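PDB 1VLP: nicotinate phosphoribosyltransferase from Saccharomyces cerevisiae, which catalyses the ATP-dependent synthesis of nicotinate ribonucleotide from nicotinate and phosphoribosyl diphosphate, the first step in making NAD from nicotinic acid. Local coordinates for residues 26-31 with 142-147; 189-194 with 224-229. One frame throughout, in Å; residues are numbered along the deposited sequence.

Contact 1 and contact 2 touch where M26 N lies 2.7 Å from S226 O, a probable hydrogen bond. Contact 1 joins the starts of two helices, 26-38 and 144-159; contact 2 joins the loops that follow two neighbouring parallel strands. Their centres lie about 11 Å apart. A long, weak ion pair between E144 OE2 and R192 NH1 (3.4 Å) ties them a second time. Each contributes a residue to the nicotinate site inferred by similarity: the side chains of Y27 and F189 come within about 5 Å, and the side chain of R306 lies about 4 Å from that of F189.

Contact 1: residues 26-31 with 142-147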
loop_
_atom_site.group_PDB
_atom_site.type_symbol
_atom_site.label_atom_id
_atom_site.label_comp_id
_atom_site.label_asym_id
_atom_site.label_seq_id
_atom_site.Cartn_x
_atom_site.Cartn_y
_atom_site.Cartn_z
HETATM N N MSE A 26 -1.525 4.085 -6.033
HETATM C CA MSE A 26 -2.844 4.232 -6.667
HETATM C C MSE A 26 -3.978 3.858 -5.761
HETATM O O MSE A 26 -5.035 4.524 -5.815
HETATM C CB MSE A 26 -2.971 3.423 -7.942
HETATM C CG MSE A 26 -4.417 3.373 -8.489
HETATM SE SE MSE A 26 -4.296 2.644 -10.273
HETATM C CE MSE A 26 -6.272 2.013 -10.414
ATOM N N TYR A 27 -3.783 2.853 -4.891
ATOM C CA TYR A 27 -4.879 2.461 -3.984
ATOM C C TYR A 27 -5.322 3.611 -3.089
ATOM O O TYR A 27 -6.499 3.668 -2.705
ATOM C CB TYR A 27 -4.578 1.204 -3.165
ATOM C CG TYR A 27 -3.736 1.428 -1.917
ATOM C CD1 TYR A 27 -4.329 1.809 -0.710
ATOM C CD2 TYR A 27 -2.374 1.281 -1.948
ATOM C CE1 TYR A 27 -3.556 2.013 0.442
ATOM C CE2 TYR A 27 -1.586 1.490 -0.786
ATOM C CZ TYR A 27 -2.182 1.853 0.386
ATOM O OH TYR A 27 -1.380 2.040 1.489
ATOM N N LYS A 28 -4.432 4.575 -2.814
ATOM C CA LYS A 28 -4.869 5.727 -2.011
ATOM C C LYS A 28 -5.901 6.605 -2.706
ATOM O O LYS A 28 -6.856 7.064 -2.089
ATOM C CB LYS A 28 -3.667 6.538 -1.479
ATOM C CG LYS A 28 -2.784 5.757 -0.520
ATOM C CD LYS A 28 -3.084 5.938 0.995
ATOM C CE LYS A 28 -4.381 5.391 1.548
ATOM N NZ LYS A 28 -4.342 5.520 3.056
ATOM N N ILE A 29 -5.747 6.815 -4.010
ATOM C CA ILE A 29 -6.694 7.564 -4.784
ATOM C C ILE A 29 -8.007 6.849 -4.978
ATOM O O ILE A 29 -9.060 7.458 -4.899
ATOM C CB ILE A 29 -6.025 8.011 -6.133
ATOM C CG1 ILE A 29 -4.840 8.955 -5.839
ATOM C CG2 ILE A 29 -7.006 8.684 -7.106
ATOM C CD1 ILE A 29 -5.206 10.257 -5.093
ATOM N N THR A 30 -7.972 5.554 -5.244
ATOM C CA THR A 30 -9.250 4.805 -5.370
ATOM C C THR A 30 -9.978 4.758 -4.013
ATOM O O THR A 30 -11.197 5.006 -3.981
ATOM C CB THR A 30 -9.063 3.417 -5.984
ATOM O OG1 THR A 30 -8.077 2.681 -5.261
ATOM C CG2 THR A 30 -8.634 3.550 -7.438
HETATM N N MSE A 31 -9.276 4.527 -2.904
HETATM C CA MSE A 31 -9.889 4.671 -1.601
HETATM C C MSE A 31 -10.466 6.042 -1.346
HETATM O O MSE A 31 -11.556 6.173 -0.851
HETATM C CB MSE A 31 -8.837 4.433 -0.500
HETATM C CG MSE A 31 -8.488 3.009 -0.203
HETATM SE SE MSE A 31 -10.052 2.168 0.668
HETATM C CE MSE A 31 -10.158 3.147 2.189
ATOM N N LEU A 142 -5.300 10.356 2.287
ATOM C CA LEU A 142 -4.108 10.430 1.461
ATOM C C LEU A 142 -2.814 10.468 2.267
ATOM O O LEU A 142 -1.745 10.278 1.704
ATOM C CB LEU A 142 -4.188 11.644 0.527
ATOM C CG LEU A 142 -5.307 11.601 -0.523
ATOM C CD1 LEU A 142 -5.115 12.763 -1.540
ATOM C CD2 LEU A 142 -5.389 10.269 -1.244
ATOM N N TYR A 143 -2.851 10.804 3.556
ATOM C CA TYR A 143 -1.553 11.034 4.277
ATOM C C TYR A 143 -0.644 9.842 4.430
ATOM O O TYR A 143 0.577 10.027 4.436
ATOM C CB TYR A 143 -1.816 11.591 5.662
ATOM C CG TYR A 143 -2.243 13.021 5.672
ATOM C CD1 TYR A 143 -1.319 14.040 5.475
ATOM C CD2 TYR A 143 -3.585 13.380 5.906
ATOM C CE1 TYR A 143 -1.697 15.362 5.548
ATOM C CE2 TYR A 143 -3.969 14.697 5.955
ATOM C CZ TYR A 143 -3.024 15.688 5.773
ATOM O OH TYR A 143 -3.402 17.013 5.826
ATOM N N GLU A 144 -1.216 8.640 4.582
ATOM C CA GLU A 144 -0.412 7.440 4.908
ATOM C C GLU A 144 0.909 7.362 4.086
ATOM O O GLU A 144 2.027 7.340 4.649
ATOM C CB GLU A 144 -1.239 6.171 4.700
ATOM C CG GLU A 144 -0.506 4.886 5.058
ATOM C CD GLU A 144 -1.077 3.619 4.397
ATOM O OE1 GLU A 144 -2.080 3.659 3.619
ATOM O OE2 GLU A 144 -0.523 2.545 4.695
ATOM N N ILE A 145 0.801 7.344 2.770
ATOM C CA ILE A 145 1.965 7.066 1.927
ATOM C C ILE A 145 3.001 8.155 1.972
ATOM O O ILE A 145 4.159 7.855 2.283
ATOM C CB ILE A 145 1.556 6.817 0.468
ATOM C CG1 ILE A 145 0.454 5.785 0.475
ATOM C CG2 ILE A 145 2.742 6.359 -0.417
ATOM C CD1 ILE A 145 0.757 4.592 0.895
ATOM N N PRO A 146 2.624 9.409 1.650
ATOM C CA PRO A 146 3.656 10.458 1.705
ATOM C C PRO A 146 4.275 10.592 3.091
ATOM O O PRO A 146 5.458 10.852 3.206
ATOM C CB PRO A 146 2.933 11.728 1.230
ATOM C CG PRO A 146 1.460 11.402 1.323
ATOM C CD PRO A 146 1.320 9.933 1.185
ATOM N N LEU A 147 3.508 10.439 4.171
ATOM C CA LEU A 147 4.129 10.553 5.496
ATOM C C LEU A 147 5.175 9.461 5.702
ATOM O O LEU A 147 6.266 9.723 6.189
ATOM C CB LEU A 147 3.079 10.484 6.594
ATOM C CG LEU A 147 2.165 11.689 6.673
ATOM C CD1 LEU A 147 1.267 11.569 7.882
ATOM C CD2 LEU A 147 2.905 13.026 6.695
#
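The ring of Y27 and the carboxylate of E144 meet with their planes turned 68° apart. On one face of the ring lies CG of K28, displaced toward the rim, while E144 OE1 sits at the edge, beside the hydroxyl. Y27 OH donates to E144 OE1 across 2.8 Å, approaching from above the carboxylate plane, 45° out of it. The same oxygen receives K28 NZ at 3.0 Å on its anti lone pair, a salt bridge, so two donors grip one acceptor from different directions. A chi1 of -178° sets E144 CG anti to its backbone N, and the chain beyond is extended, carrying the carboxylate to both donors. K28 arrives by a bent route, and its ammonium is shared with E245 through a second salt bridge and with the carbonyl of I141.

Beside this polar cluster the packing is apolar. K28 CG approaches I145 CG1 to 3.4 Å, though the tightness of this approach is doubtful. Farther along, L142 CD2 touches I29 CD1 at 3.9 Å and the carbonyl oxygen of K28 at 3.6 Å. E144 would probably help position the hydroxyl of Y27, a nicotinate residue by similarity.

The contact is buried where the first turn of helix 26-38 faces the beginning of helix 144-159. Helix 244-254 adds E245 and W246 beside the 26-31 segment, and strands 126-134 and 388-395 lie against Y143, E144 and L147.

Contact 2: residues 189-194 with 224-229; sequences FGTRRR and GTSNIL
T191 and N227 make the direct polar link, their side chains crossing at about a right angle. N227 ND2 donates to T191 OG1 at 3.0 Å, with an N-H...O angle of 162° and the hydroxyl oxygen lying in the amide plane. The chi1 of T191, -59°, turns OG1 to this amide and leaves T191 CG2 beside it, 3.5 Å from N227 ND2. T191 OG1 also accepts from Q200 NE2. This is the close part of the contact. The other end of the N227 amide is engaged too: N227 is the N-cap of helix 228-234, and its OD1 accepts from the backbone N of F230. N227 ND2 lies at the edge of the R194 guanidinium, 3.8 Å from R194 NH1, which is held by D23 and Q200.

The looser part lies between T191 and S226, whose hydroxyl oxygens OG1 and OG are 4.3 Å apart. Water 1 spans the interval, 2.8 Å from T191 OG1 and, as donor, 2.8 Å from S226 OG, which is also bonded to D25. Beyond it the ring edge of F189 meets the serine, with CD1 3.4 Å from S226 OG in the ring plane. F189 is partly exposed; its side chain is about 5 Å from a bound phosphate, probably from the crystallisation liquor, which may mark the pocket. An alanine in place of T191 would probably deprive N227 ND2, Q200 NE2 and water 1 of a shared partner and open a gap where CG2 had been.

Parallel strands 186-188 and 222-225 lead into these loops, as expected at the C-terminal end of a TIM-like barrel. Between these two segments the link is mainly polar, one direct bond and one water bridge, and probably helps position the loop carrying F189, a nicotinate residue by similarity.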
loop_
_atom_site.group_PDB
_atom_site.type_symbol
_atom_site.label_atom_id
_atom_site.label_comp_id
_atom_site.label_asym_id
_atom_site.label_seq_id
_atom_site.Cartn_x
_atom_site.Cartn_y
_atom_site.Cartn_z
ATOM N N PHE A 189 5.980 -1.750 -6.063
ATOM C CA PHE A 189 5.033 -1.412 -4.990
ATOM C C PHE A 189 5.720 -0.779 -3.773
ATOM O O PHE A 189 5.167 -0.823 -2.631
ATOM C CB PHE A 189 4.385 -2.749 -4.583
ATOM C CG PHE A 189 3.196 -2.667 -3.657
ATOM C CD1 PHE A 189 2.306 -1.563 -3.625
ATOM C CD2 PHE A 189 2.944 -3.758 -2.798
ATOM C CE1 PHE A 189 1.210 -1.550 -2.746
ATOM C CE2 PHE A 189 1.841 -3.751 -1.924
ATOM C CZ PHE A 189 0.977 -2.656 -1.907
ATOM N N GLY A 190 6.933 -0.249 -3.965
ATOM C CA GLY A 190 7.783 0.148 -2.848
ATOM C C GLY A 190 7.731 1.610 -2.394
ATOM O O GLY A 190 8.605 2.046 -1.662
ATOM N N THR A 191 6.685 2.363 -2.766
ATOM C CA THR A 191 6.651 3.785 -2.400
ATOM C C THR A 191 6.813 4.018 -0.875
ATOM O O THR A 191 7.681 4.787 -0.427
ATOM C CB THR A 191 5.377 4.484 -2.906
ATOM O OG1 THR A 191 5.321 4.369 -4.315
ATOM C CG2 THR A 191 5.336 5.954 -2.461
ATOM N N ARG A 192 5.999 3.314 -0.092
ATOM C CA ARG A 192 5.869 3.635 1.323
ATOM C C ARG A 192 7.171 3.420 2.087
ATOM O O ARG A 192 7.498 4.203 2.977
ATOM C CB ARG A 192 4.789 2.796 1.950
ATOM C CG ARG A 192 3.440 3.281 1.598
ATOM C CD ARG A 192 2.401 2.331 2.165
ATOM N NE ARG A 192 2.378 1.098 1.392
ATOM C CZ ARG A 192 1.630 0.065 1.711
ATOM N NH1 ARG A 192 0.849 0.144 2.791
ATOM N NH2 ARG A 192 1.684 -1.041 0.972
ATOM N N ARG A 193 7.958 2.434 1.686
ATOM C CA ARG A 193 9.202 2.238 2.417
ATOM C C ARG A 193 10.465 2.527 1.634
ATOM O O ARG A 193 11.530 2.010 1.956
ATOM C CB ARG A 193 9.237 0.900 3.098
ATOM C CG ARG A 193 8.590 0.971 4.483
ATOM C CD ARG A 193 8.741 -0.351 5.211
ATOM N NE ARG A 193 7.666 -0.542 6.165
ATOM C CZ ARG A 193 7.493 -1.645 6.878
ATOM N NH1 ARG A 193 8.325 -2.670 6.736
ATOM N NH2 ARG A 193 6.479 -1.719 7.726
ATOM N N ARG A 194 10.358 3.374 0.607
ATOM C CA ARG A 194 11.512 3.740 -0.133
ATOM C C ARG A 194 12.537 4.440 0.782
ATOM O O ARG A 194 12.182 5.214 1.706
ATOM C CB ARG A 194 11.157 4.646 -1.305
ATOM C CG ARG A 194 10.671 5.995 -0.907
ATOM C CD ARG A 194 9.937 6.653 -2.104
ATOM N NE ARG A 194 9.597 8.033 -1.831
ATOM C CZ ARG A 194 8.747 8.765 -2.554
ATOM N NH1 ARG A 194 8.099 8.238 -3.600
ATOM N NH2 ARG A 194 8.496 10.021 -2.184
ATOM N N GLY A 224 3.251 -2.697 -14.192
ATOM C CA GLY A 224 3.421 -1.262 -13.895
ATOM C C GLY A 224 3.955 -0.987 -12.520
ATOM O O GLY A 224 4.783 -1.739 -11.968
ATOM N N THR A 225 3.503 0.137 -11.951
ATOM C CA THR A 225 3.898 0.551 -10.601
ATOM C C THR A 225 2.684 1.061 -9.870
ATOM O O THR A 225 1.770 1.665 -10.467
ATOM C CB THR A 225 5.036 1.627 -10.578
ATOM O OG1 THR A 225 5.277 2.090 -9.235
ATOM C CG2 THR A 225 4.759 2.737 -11.499
ATOM N N SER A 226 2.678 0.817 -8.566
ATOM C CA SER A 226 1.656 1.455 -7.738
ATOM C C SER A 226 1.777 2.975 -7.658
ATOM O O SER A 226 0.806 3.664 -7.362
ATOM C CB SER A 226 1.576 0.855 -6.345
ATOM O OG SER A 226 2.674 1.204 -5.559
ATOM N N ASN A 227 2.957 3.517 -7.915
ATOM C CA ASN A 227 3.178 4.937 -7.746
ATOM C C ASN A 227 2.716 5.673 -9.004
ATOM O O ASN A 227 3.309 5.539 -10.109
ATOM C CB ASN A 227 4.646 5.188 -7.445
ATOM C CG ASN A 227 4.928 6.643 -7.126
ATOM O OD1 ASN A 227 4.803 7.510 -7.990
ATOM N ND2 ASN A 227 5.283 6.927 -5.867
ATOM N N ILE A 228 1.655 6.444 -8.847
ATOM C CA ILE A 228 1.022 7.034 -9.997
ATOM C C ILE A 228 1.975 8.008 -10.690
ATOM O O ILE A 228 2.004 8.068 -11.944
ATOM C CB ILE A 228 -0.279 7.762 -9.609
ATOM C CG1 ILE A 228 -1.234 6.876 -8.819
ATOM C CG2 ILE A 228 -0.990 8.275 -10.825
ATOM C CD1 ILE A 228 -2.371 7.686 -8.238
ATOM N N LEU A 229 2.773 8.754 -9.904
ATOM C CA LEU A 229 3.705 9.726 -10.496
ATOM C C LEU A 229 4.768 9.028 -11.362
ATOM O O LEU A 229 5.051 9.504 -12.459
ATOM C CB LEU A 229 4.397 10.578 -9.414
ATOM C CG LEU A 229 5.100 11.834 -9.920
ATOM C CD1 LEU A 229 4.116 12.730 -10.612
ATOM C CD2 LEU A 229 5.692 12.555 -8.803
HETATM O O HOH W 1 5.356 1.893 -5.569
#